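Local atomic coordinates of putative histidine protein kinase (Rhodobacter sphaeroides, PDB entry 3KYJ), a protein that probably autophosphorylates on a histidine of this Hpt domain and passes the phosphate to CheB or CheY, relaying chemoreceptor signals to the flagellar motors. Residues 56-59 / 65-68; 19-24 / 104-109; 75-80 / 93-98; 14-19 / 61-66. One frame throughout, in Å; residues are numbered along the deposited sequence.

Contact 1 of 4, residues 56-59 / 65-68; sequences GNSR and VVES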
# COMPACT_ATOMS: atom_id res chain seq x y z
N GLY A 56 -2.45 -4.65 0.54
CA GLY A 56 -1.58 -3.97 1.49
C GLY A 56 -2.23 -3.77 2.85
O GLY A 56 -1.57 -3.87 3.87
N ASN A 57 -3.53 -3.50 2.86
CA ASN A 57 -4.26 -3.30 4.10
C ASN A 57 -4.25 -4.59 4.94
O ASN A 57 -4.05 -4.58 6.14
CB ASN A 57 -5.72 -2.88 3.80
CG ASN A 57 -5.85 -1.45 3.30
OD1 ASN A 57 -4.87 -0.73 3.11
ND2 ASN A 57 -7.09 -1.04 3.08
N SER A 58 -4.47 -5.72 4.27
CA SER A 58 -4.49 -6.99 4.96
C SER A 58 -3.09 -7.34 5.47
O SER A 58 -2.94 -7.91 6.55
CB SER A 58 -5.04 -8.09 4.06
OG SER A 58 -4.17 -8.43 2.98
N ARG A 59 -2.06 -6.98 4.70
CA ARG A 59 -0.70 -7.21 5.12
C ARG A 59 -0.36 -6.42 6.40
O ARG A 59 0.32 -6.96 7.27
CB ARG A 59 0.27 -6.88 3.99
CG ARG A 59 1.75 -7.08 4.34
CD ARG A 59 2.65 -6.66 3.18
NE ARG A 59 2.38 -7.47 1.99
CZ ARG A 59 2.81 -7.20 0.76
NH1 ARG A 59 3.54 -6.11 0.51
NH2 ARG A 59 2.48 -8.01 -0.24
N VAL A 65 -3.76 -15.05 5.11
CA VAL A 65 -4.65 -15.83 4.24
C VAL A 65 -5.41 -14.83 3.37
O VAL A 65 -5.46 -14.99 2.16
CB VAL A 65 -5.60 -16.76 5.02
CG1 VAL A 65 -6.68 -17.37 4.08
CG2 VAL A 65 -4.80 -17.88 5.70
N VAL A 66 -5.98 -13.79 3.97
CA VAL A 66 -6.66 -12.76 3.16
C VAL A 66 -5.70 -12.17 2.10
O VAL A 66 -6.04 -12.07 0.91
CB VAL A 66 -7.24 -11.61 4.03
CG1 VAL A 66 -7.79 -10.51 3.14
CG2 VAL A 66 -8.34 -12.08 4.95
N GLU A 67 -4.50 -11.83 2.54
CA GLU A 67 -3.47 -11.27 1.68
C GLU A 67 -3.22 -12.17 0.48
O GLU A 67 -3.10 -11.70 -0.64
CB GLU A 67 -2.19 -11.04 2.47
CG GLU A 67 -1.08 -10.37 1.68
CD GLU A 67 0.21 -10.25 2.45
OE1 GLU A 67 0.24 -10.56 3.65
OE2 GLU A 67 1.21 -9.86 1.84
N SER A 68 -3.14 -13.48 0.71
CA SER A 68 -2.77 -14.40 -0.38
C SER A 68 -3.84 -14.45 -1.48
O SER A 68 -3.51 -14.67 -2.64
CB SER A 68 -2.52 -15.81 0.18
OG SER A 68 -3.70 -16.42 0.71

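Contact 2 of 4, residues 19-24 / 104-109; sequences DGAQAL and AMLEET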
# COMPACT_ATOMS: atom_id res chain seq x y z
N ASP A 19 -11.72 1.40 4.80
CA ASP A 19 -10.84 1.48 3.63
C ASP A 19 -11.00 0.23 2.76
O ASP A 19 -10.98 0.30 1.54
CB ASP A 19 -9.39 1.64 4.11
CG ASP A 19 -8.50 2.34 3.11
OD1 ASP A 19 -8.48 3.58 3.09
OD2 ASP A 19 -7.79 1.65 2.36
N GLY A 20 -11.21 -0.92 3.40
CA GLY A 20 -11.41 -2.16 2.65
C GLY A 20 -12.68 -2.13 1.85
O GLY A 20 -12.70 -2.57 0.70
N ALA A 21 -13.74 -1.58 2.44
CA ALA A 21 -15.01 -1.48 1.72
C ALA A 21 -14.88 -0.55 0.51
O ALA A 21 -15.44 -0.84 -0.54
CB ALA A 21 -16.12 -1.00 2.63
N GLN A 22 -14.18 0.56 0.66
CA GLN A 22 -13.94 1.48 -0.46
C GLN A 22 -13.15 0.79 -1.57
O GLN A 22 -13.48 0.91 -2.74
CB GLN A 22 -13.21 2.74 -0.00
CG GLN A 22 -14.04 3.63 0.91
CD GLN A 22 -15.29 4.17 0.22
OE1 GLN A 22 -15.25 4.62 -0.93
NE2 GLN A 22 -16.42 4.14 0.93
N ALA A 23 -12.12 0.04 -1.21
CA ALA A 23 -11.32 -0.64 -2.21
C ALA A 23 -12.15 -1.70 -2.94
O ALA A 23 -12.09 -1.80 -4.17
CB ALA A 23 -10.10 -1.26 -1.58
N LEU A 24 -12.92 -2.49 -2.20
CA LEU A 24 -13.74 -3.51 -2.85
C LEU A 24 -14.86 -2.88 -3.69
O LEU A 24 -15.21 -3.42 -4.75
CB LEU A 24 -14.29 -4.53 -1.85
CG LEU A 24 -13.21 -5.37 -1.16
CD1 LEU A 24 -13.89 -6.36 -0.23
CD2 LEU A 24 -12.34 -6.09 -2.18
N ALA A 104 -16.76 -10.96 1.83
CA ALA A 104 -17.12 -11.81 2.95
C ALA A 104 -15.95 -11.93 3.93
O ALA A 104 -16.14 -11.94 5.16
CB ALA A 104 -17.55 -13.19 2.44
N MET A 105 -14.73 -12.05 3.40
CA MET A 105 -13.56 -12.13 4.27
C MET A 105 -13.36 -10.87 5.06
O MET A 105 -13.00 -10.91 6.23
CB MET A 105 -12.31 -12.35 3.47
CG MET A 105 -12.24 -13.67 2.83
SD MET A 105 -10.69 -13.74 1.97
CE MET A 105 -10.67 -15.47 1.53
N LEU A 106 -13.60 -9.74 4.41
CA LEU A 106 -13.48 -8.44 5.05
C LEU A 106 -14.47 -8.35 6.20
O LEU A 106 -14.12 -7.92 7.29
CB LEU A 106 -13.74 -7.31 4.04
CG LEU A 106 -13.74 -5.88 4.60
CD1 LEU A 106 -12.38 -5.52 5.13
CD2 LEU A 106 -14.19 -4.87 3.54
N GLU A 107 -15.72 -8.74 5.97
CA GLU A 107 -16.76 -8.56 6.97
C GLU A 107 -16.49 -9.46 8.18
O GLU A 107 -16.68 -9.06 9.33
CB GLU A 107 -18.14 -8.86 6.38
CG GLU A 107 -18.63 -7.80 5.38
CD GLU A 107 -20.02 -8.11 4.83
OE1 GLU A 107 -20.80 -8.78 5.54
OE2 GLU A 107 -20.32 -7.68 3.70
N GLU A 108 -16.01 -10.68 7.92
CA GLU A 108 -15.70 -11.60 8.99
C GLU A 108 -14.46 -11.20 9.79
O GLU A 108 -14.50 -11.23 11.02
CB GLU A 108 -15.48 -13.00 8.46
CG GLU A 108 -15.13 -13.98 9.57
CD GLU A 108 -14.50 -15.23 9.01
OE1 GLU A 108 -15.13 -15.85 8.12
OE2 GLU A 108 -13.39 -15.58 9.45
N THR A 109 -13.36 -10.88 9.11
CA THR A 109 -12.08 -10.63 9.78
C THR A 109 -12.16 -9.33 10.55
O THR A 109 -11.55 -9.18 11.60
CB THR A 109 -10.87 -10.55 8.81
OG1 THR A 109 -11.08 -9.56 7.79
CG2 THR A 109 -10.61 -11.90 8.16

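Contact 3 of 4, residues 75-80 / 93-98; sequences DLIGLV and EILLFA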
# COMPACT_ATOMS: atom_id res chain seq x y z
N ASP A 75 -1.76 -10.66 -9.24
CA ASP A 75 -0.93 -11.31 -10.25
C ASP A 75 -1.68 -11.43 -11.58
O ASP A 75 -1.10 -11.16 -12.65
CB ASP A 75 -0.53 -12.72 -9.81
CG ASP A 75 0.57 -12.74 -8.76
OD1 ASP A 75 1.16 -11.69 -8.41
OD2 ASP A 75 0.83 -13.85 -8.27
N LEU A 76 -2.95 -11.84 -11.53
CA LEU A 76 -3.72 -12.04 -12.76
C LEU A 76 -3.94 -10.70 -13.46
O LEU A 76 -3.76 -10.57 -14.69
CB LEU A 76 -5.06 -12.71 -12.44
CG LEU A 76 -6.00 -12.95 -13.62
CD1 LEU A 76 -5.30 -13.72 -14.75
CD2 LEU A 76 -7.23 -13.69 -13.14
N ILE A 77 -4.32 -9.68 -12.70
CA ILE A 77 -4.53 -8.36 -13.27
C ILE A 77 -3.21 -7.83 -13.84
O ILE A 77 -3.19 -7.19 -14.89
CB ILE A 77 -5.07 -7.37 -12.22
CG1 ILE A 77 -6.43 -7.81 -11.72
CG2 ILE A 77 -5.12 -5.96 -12.81
CD1 ILE A 77 -6.80 -7.22 -10.36
N GLY A 78 -2.10 -8.10 -13.16
CA GLY A 78 -0.79 -7.72 -13.66
C GLY A 78 -0.41 -8.34 -15.01
O GLY A 78 0.30 -7.71 -15.80
N LEU A 79 -0.88 -9.55 -15.28
CA LEU A 79 -0.61 -10.17 -16.58
C LEU A 79 -1.28 -9.37 -17.70
O LEU A 79 -0.72 -9.22 -18.79
CB LEU A 79 -1.15 -11.59 -16.65
CG LEU A 79 -0.45 -12.65 -15.80
CD1 LEU A 79 -1.23 -13.95 -15.91
CD2 LEU A 79 0.99 -12.83 -16.26
N VAL A 80 -2.49 -8.90 -17.44
CA VAL A 80 -3.20 -8.01 -18.38
C VAL A 80 -2.45 -6.70 -18.54
O VAL A 80 -2.22 -6.23 -19.66
CB VAL A 80 -4.65 -7.73 -17.93
CG1 VAL A 80 -5.31 -6.74 -18.86
CG2 VAL A 80 -5.46 -9.01 -17.88
N GLU A 93 -14.98 -12.57 -14.87
CA GLU A 93 -15.83 -13.46 -14.10
C GLU A 93 -15.17 -13.94 -12.79
O GLU A 93 -15.76 -13.89 -11.71
CB GLU A 93 -16.16 -14.67 -14.97
CG GLU A 93 -16.88 -15.80 -14.31
CD GLU A 93 -17.10 -16.96 -15.27
OE1 GLU A 93 -17.46 -16.71 -16.45
OE2 GLU A 93 -16.90 -18.12 -14.86
N ILE A 94 -13.94 -14.43 -12.93
CA ILE A 94 -13.19 -14.94 -11.79
C ILE A 94 -12.96 -13.80 -10.78
O ILE A 94 -13.07 -13.99 -9.57
CB ILE A 94 -11.85 -15.55 -12.22
CG1 ILE A 94 -12.09 -16.82 -13.05
CG2 ILE A 94 -11.00 -15.89 -11.00
CD1 ILE A 94 -10.86 -17.30 -13.78
N LEU A 95 -12.67 -12.60 -11.28
CA LEU A 95 -12.41 -11.49 -10.37
C LEU A 95 -13.68 -10.98 -9.70
O LEU A 95 -13.61 -10.50 -8.57
CB LEU A 95 -11.65 -10.37 -11.06
CG LEU A 95 -10.23 -10.71 -11.51
CD1 LEU A 95 -9.61 -9.60 -12.36
CD2 LEU A 95 -9.36 -11.00 -10.27
N LEU A 96 -14.83 -11.06 -10.37
CA LEU A 96 -16.10 -10.75 -9.73
C LEU A 96 -16.36 -11.73 -8.56
O LEU A 96 -16.76 -11.32 -7.48
CB LEU A 96 -17.28 -10.76 -10.71
CG LEU A 96 -17.46 -9.44 -11.45
CD1 LEU A 96 -18.47 -9.62 -12.58
CD2 LEU A 96 -17.90 -8.35 -10.49
N PHE A 97 -16.11 -13.02 -8.80
CA PHE A 97 -16.20 -14.03 -7.74
C PHE A 97 -15.22 -13.68 -6.62
O PHE A 97 -15.56 -13.72 -5.43
CB PHE A 97 -15.92 -15.41 -8.36
CG PHE A 97 -15.92 -16.57 -7.39
CD1 PHE A 97 -16.88 -16.67 -6.41
CD2 PHE A 97 -14.95 -17.53 -7.48
CE1 PHE A 97 -16.87 -17.76 -5.52
CE2 PHE A 97 -14.94 -18.61 -6.60
CZ PHE A 97 -15.89 -18.71 -5.62
N ALA A 98 -14.00 -13.30 -6.99
CA ALA A 98 -13.02 -12.89 -6.00
C ALA A 98 -13.50 -11.70 -5.18
O ALA A 98 -13.31 -11.67 -3.98
CB ALA A 98 -11.68 -12.60 -6.63

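Contact 4 of 4, residues 14-19 / 61-66; sequences ALYADD and LGLSVV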
# COMPACT_ATOMS: atom_id res chain seq x y z
N ALA A 14 -11.26 -0.31 12.63
CA ALA A 14 -12.30 0.48 11.99
C ALA A 14 -11.85 0.93 10.60
O ALA A 14 -12.60 0.86 9.64
CB ALA A 14 -12.65 1.68 12.84
N LEU A 15 -10.60 1.38 10.51
CA LEU A 15 -10.06 1.82 9.24
C LEU A 15 -9.91 0.66 8.26
O LEU A 15 -10.16 0.81 7.07
CB LEU A 15 -8.73 2.52 9.47
CG LEU A 15 -8.07 3.05 8.21
CD1 LEU A 15 -8.98 4.10 7.58
CD2 LEU A 15 -6.71 3.65 8.57
N TYR A 16 -9.52 -0.50 8.75
CA TYR A 16 -9.44 -1.68 7.88
C TYR A 16 -10.79 -1.96 7.22
O TYR A 16 -10.87 -2.22 6.03
CB TYR A 16 -8.97 -2.87 8.71
CG TYR A 16 -9.07 -4.21 8.05
CD1 TYR A 16 -8.15 -4.61 7.08
CD2 TYR A 16 -10.05 -5.12 8.45
CE1 TYR A 16 -8.23 -5.87 6.50
CE2 TYR A 16 -10.15 -6.35 7.86
CZ TYR A 16 -9.24 -6.73 6.91
OH TYR A 16 -9.35 -7.99 6.37
N ALA A 17 -11.85 -1.88 8.00
CA ALA A 17 -13.17 -2.17 7.46
C ALA A 17 -13.62 -1.09 6.48
O ALA A 17 -14.18 -1.40 5.43
CB ALA A 17 -14.17 -2.33 8.60
N ASP A 18 -13.38 0.17 6.81
CA ASP A 18 -13.85 1.28 5.99
C ASP A 18 -13.05 1.36 4.70
O ASP A 18 -13.62 1.39 3.64
CB ASP A 18 -13.74 2.60 6.76
CG ASP A 18 -14.39 3.76 6.03
OD1 ASP A 18 -15.16 3.52 5.09
OD2 ASP A 18 -14.13 4.92 6.42
N ASP A 19 -11.72 1.40 4.80
CA ASP A 19 -10.84 1.48 3.63
C ASP A 19 -11.00 0.23 2.76
O ASP A 19 -10.98 0.30 1.54
CB ASP A 19 -9.39 1.64 4.11
CG ASP A 19 -8.50 2.34 3.11
OD1 ASP A 19 -8.48 3.58 3.09
OD2 ASP A 19 -7.79 1.65 2.36
N LEU A 61 -2.11 -5.75 8.91
CA LEU A 61 -2.69 -6.43 10.06
C LEU A 61 -2.27 -7.90 10.17
O LEU A 61 -2.77 -8.60 11.04
CB LEU A 61 -4.22 -6.28 10.07
CG LEU A 61 -4.68 -4.84 10.38
CD1 LEU A 61 -6.18 -4.63 10.26
CD2 LEU A 61 -4.21 -4.47 11.80
N GLY A 62 -1.36 -8.35 9.30
CA GLY A 62 -0.83 -9.70 9.35
C GLY A 62 -1.82 -10.77 8.93
O GLY A 62 -1.71 -11.92 9.36
N LEU A 63 -2.79 -10.41 8.09
CA LEU A 63 -3.86 -11.34 7.70
C LEU A 63 -3.40 -12.06 6.44
O LEU A 63 -3.88 -11.80 5.35
CB LEU A 63 -5.17 -10.59 7.51
CG LEU A 63 -5.57 -9.66 8.66
CD1 LEU A 63 -6.84 -8.88 8.36
CD2 LEU A 63 -5.71 -10.47 9.95
N SER A 64 -2.48 -13.01 6.62
CA SER A 64 -1.78 -13.64 5.51
C SER A 64 -2.69 -14.46 4.58
O SER A 64 -2.43 -14.53 3.38
CB SER A 64 -0.62 -14.52 6.01
OG SER A 64 0.39 -13.76 6.69
N VAL A 65 -3.76 -15.05 5.11
CA VAL A 65 -4.65 -15.83 4.24
C VAL A 65 -5.41 -14.83 3.37
O VAL A 65 -5.46 -14.99 2.16
CB VAL A 65 -5.60 -16.76 5.02
CG1 VAL A 65 -6.68 -17.37 4.08
CG2 VAL A 65 -4.80 -17.88 5.70
N VAL A 66 -5.98 -13.79 3.97
CA VAL A 66 -6.66 -12.76 3.16
C VAL A 66 -5.70 -12.17 2.10
O VAL A 66 -6.04 -12.07 0.91
CB VAL A 66 -7.24 -11.61 4.03
CG1 VAL A 66 -7.79 -10.51 3.14
CG2 VAL A 66 -8.34 -12.08 4.95

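Contact 1 of 4, residues 56-59 / 65-68
Arg59 and Glu67 form the polar half of this contact, a salt bridge between the C-terminal end of helix 40-60 and the first turns of helix 64-82. Arg59 NE donates to Glu67 OE2 at 2.7 Å with an N-H...O angle of 160°, and NH2 adds a weak second bond to the same oxygen. OE2 lies at the edge of the guanidinium, close to its plane, yet NE reaches it from above the carboxylate, the two flat groups being turned 50° apart. The approach is therefore one-sided, with a single oxygen taking both donors. The arginine chain runs straight to CD and bends at chi3 (-61°), which swings NE round to the carboxylate, while Glu67 reaches over fully extended. Its OE1 rests against the aliphatic part of Arg59, 3.7 Å from CB.

The apolar half lies deeper. Ser58 CB meets Val66 CG1 at 3.8 Å. In one of its two conformers the Ser58 hydroxyl is satisfied by Lys55 O within its own helix. So small a side chain suits the close approach of the helices, with Ser58 CA and Glu67 CA 5.5 Å apart. Val66 carries the packing inward to Phe54 and Met105.

Cutting Arg59 back to an alanine is likely to cost the Glu67 carboxylate both N-H donors and leave OE2 less firmly placed. Another protein's chain packs on Arg59 and Glu67, so the salt bridge probably helps hold both side chains at that interface; Lys55 NZ lies close to Arg59 NH2, a like charge that Glu67 probably offsets.

Contact 2 of 4, residues 19-24 / 104-109
Leu106 of helix 89-112 pushes one methyl, CD2, onto the backbone of helix 10-35 at Gly20 and Ala21. CD2 lies 3.6 Å from Gly20 C and 3.5 Å from Ala21 N, so the leucine packs directly on main-chain atoms, with no CB of residue 20 in the way. Glycine suits the place because a CB on it would point at Leu106 and collide with CD1. With CG anti to its backbone N (chi1 176°), Leu106 extends straight toward the facing helix. Leu24, one turn on from Gly20, runs antiparallel alongside it, and its CD1 meets Leu106 CD2 at 4.1 Å on the buried side, where Leu24 also packs on Phe54 and Leu102. Deeper in helix 89-112, the buried Thr109 turns its OG1 back to Met105 O at 2.8 Å; that carbonyl takes Thr109 N and Thr109 OG1 from opposite faces.

The other flank is looser. Ala21 is partly exposed, and its CB comes only within 4.4 Å of Leu106 CD2; the small methyl also packs on Arg103.

The two segments run almost exactly antiparallel, at 174°, with their axes 10.5 Å apart, as neighbouring helices do in the elongated up-and-down helical bundle of an Hpt domain.

Contact 3 of 4, residues 75-80 / 93-98
Ile77 and Leu95 make the closest touch between helices 64-82 and 89-112 here, Ile77 CG1 lying 3.7 Å from Leu95 CD1. The two side chains cross at a slant, and the same leucine methyl is also 4.2 Å from Ile77 CD1, so it rests along the ethyl arm of the isoleucine. That arm stands beside the backbone N (chi1 -63°), a setting that carries it round to the facing helix although CB itself starts off to one side. The other methyl of Leu95, CD2, looks toward Leu76 and meets its CD2 at a looser 4.5 Å. Leu95 is thus a forked wedge, with one branch for each of two successive residues.

Further out, the backbones stay well apart: Ile77 CA and Leu95 CA are 9.0 Å from each other, a distance spanned by long branched side chains. Helix 40-60 backs Ile77 through Leu47, Phe48 and Val51, while Leu31 of helix 10-35 lies against Leu95. Ile94, turned the same way, packs on Leu128 of helix 122-135.

All three touching residues are buried and purely aliphatic, so the join rests on dispersion and the exclusion of water, with shape rather than directional bonds setting how the helices fit.

Contact 4 of 4, residues 14-19 / 61-66
Tyr16 reaches from helix 10-35 across to the turn that links helices 40-60 and 64-82. At the root, CB lies 3.6 Å from Leu61 CD1. The same methyl stays beside the near end of the ring, 3.7 Å from Tyr16 CG, as the Leu61 side chain slants past. CG is anti to the backbone N (chi1 169°), which sends the ring straight out from its helix toward the turn. At the far end Leu63 comes from the opposite direction, its CD1 3.5 Å from Tyr16 CZ and 3.3 Å from the phenolic OH. Val66 CG1 flanks the tip more loosely, at 4.4 Å from OH. The hydroxyl itself hydrogen-bonds Thr109 OG1 of helix 89-112, while Trp13 meets the ring edge-to-face.

Gly62 is the C-prime residue of a Schellman motif ending helix 40-60, with Leu63 N bonded to Ser58 O and Gly62 N to Arg59 O; its positive phi of 71° suits glycine. The reversal lets Leu61 and Leu63 both point at the tyrosine, and Leu63 stands at the N-cap position of helix 64-82.

A phenylalanine at Tyr16 would keep most of the ring packing but would probably leave Thr109 OG1 without this buried partner. Tyrosine thus combines an apolar flank, gripped by two leucine methyls, with a polar tip whose hydrogen bond to Thr109 ties a buried hydroxyl to a third helix.

In the fold
Contacts 1, 2 and 4 cluster at one end of the bundle and touch one another, whereas contact 3 lies on the opposite side of the chain's centre, about 20 Å from contact 4 between centres. Helix 64-82 serves contacts 1, 3 and 4, helix 89-112 serves 2 and 3, and helix 10-35 serves 2 and 4; helix 40-60 enters through contact 1. Contact 3, nearest the centre, is wholly aliphatic; contact 2 is also apolar but has a more open flank. Contact 4 is buried yet includes a hydroxyl, which joins it to contact 2. Contact 1, partly buried, alone carries a salt bridge; its Asn57 bonds Asp19, which contacts 2 and 4 share.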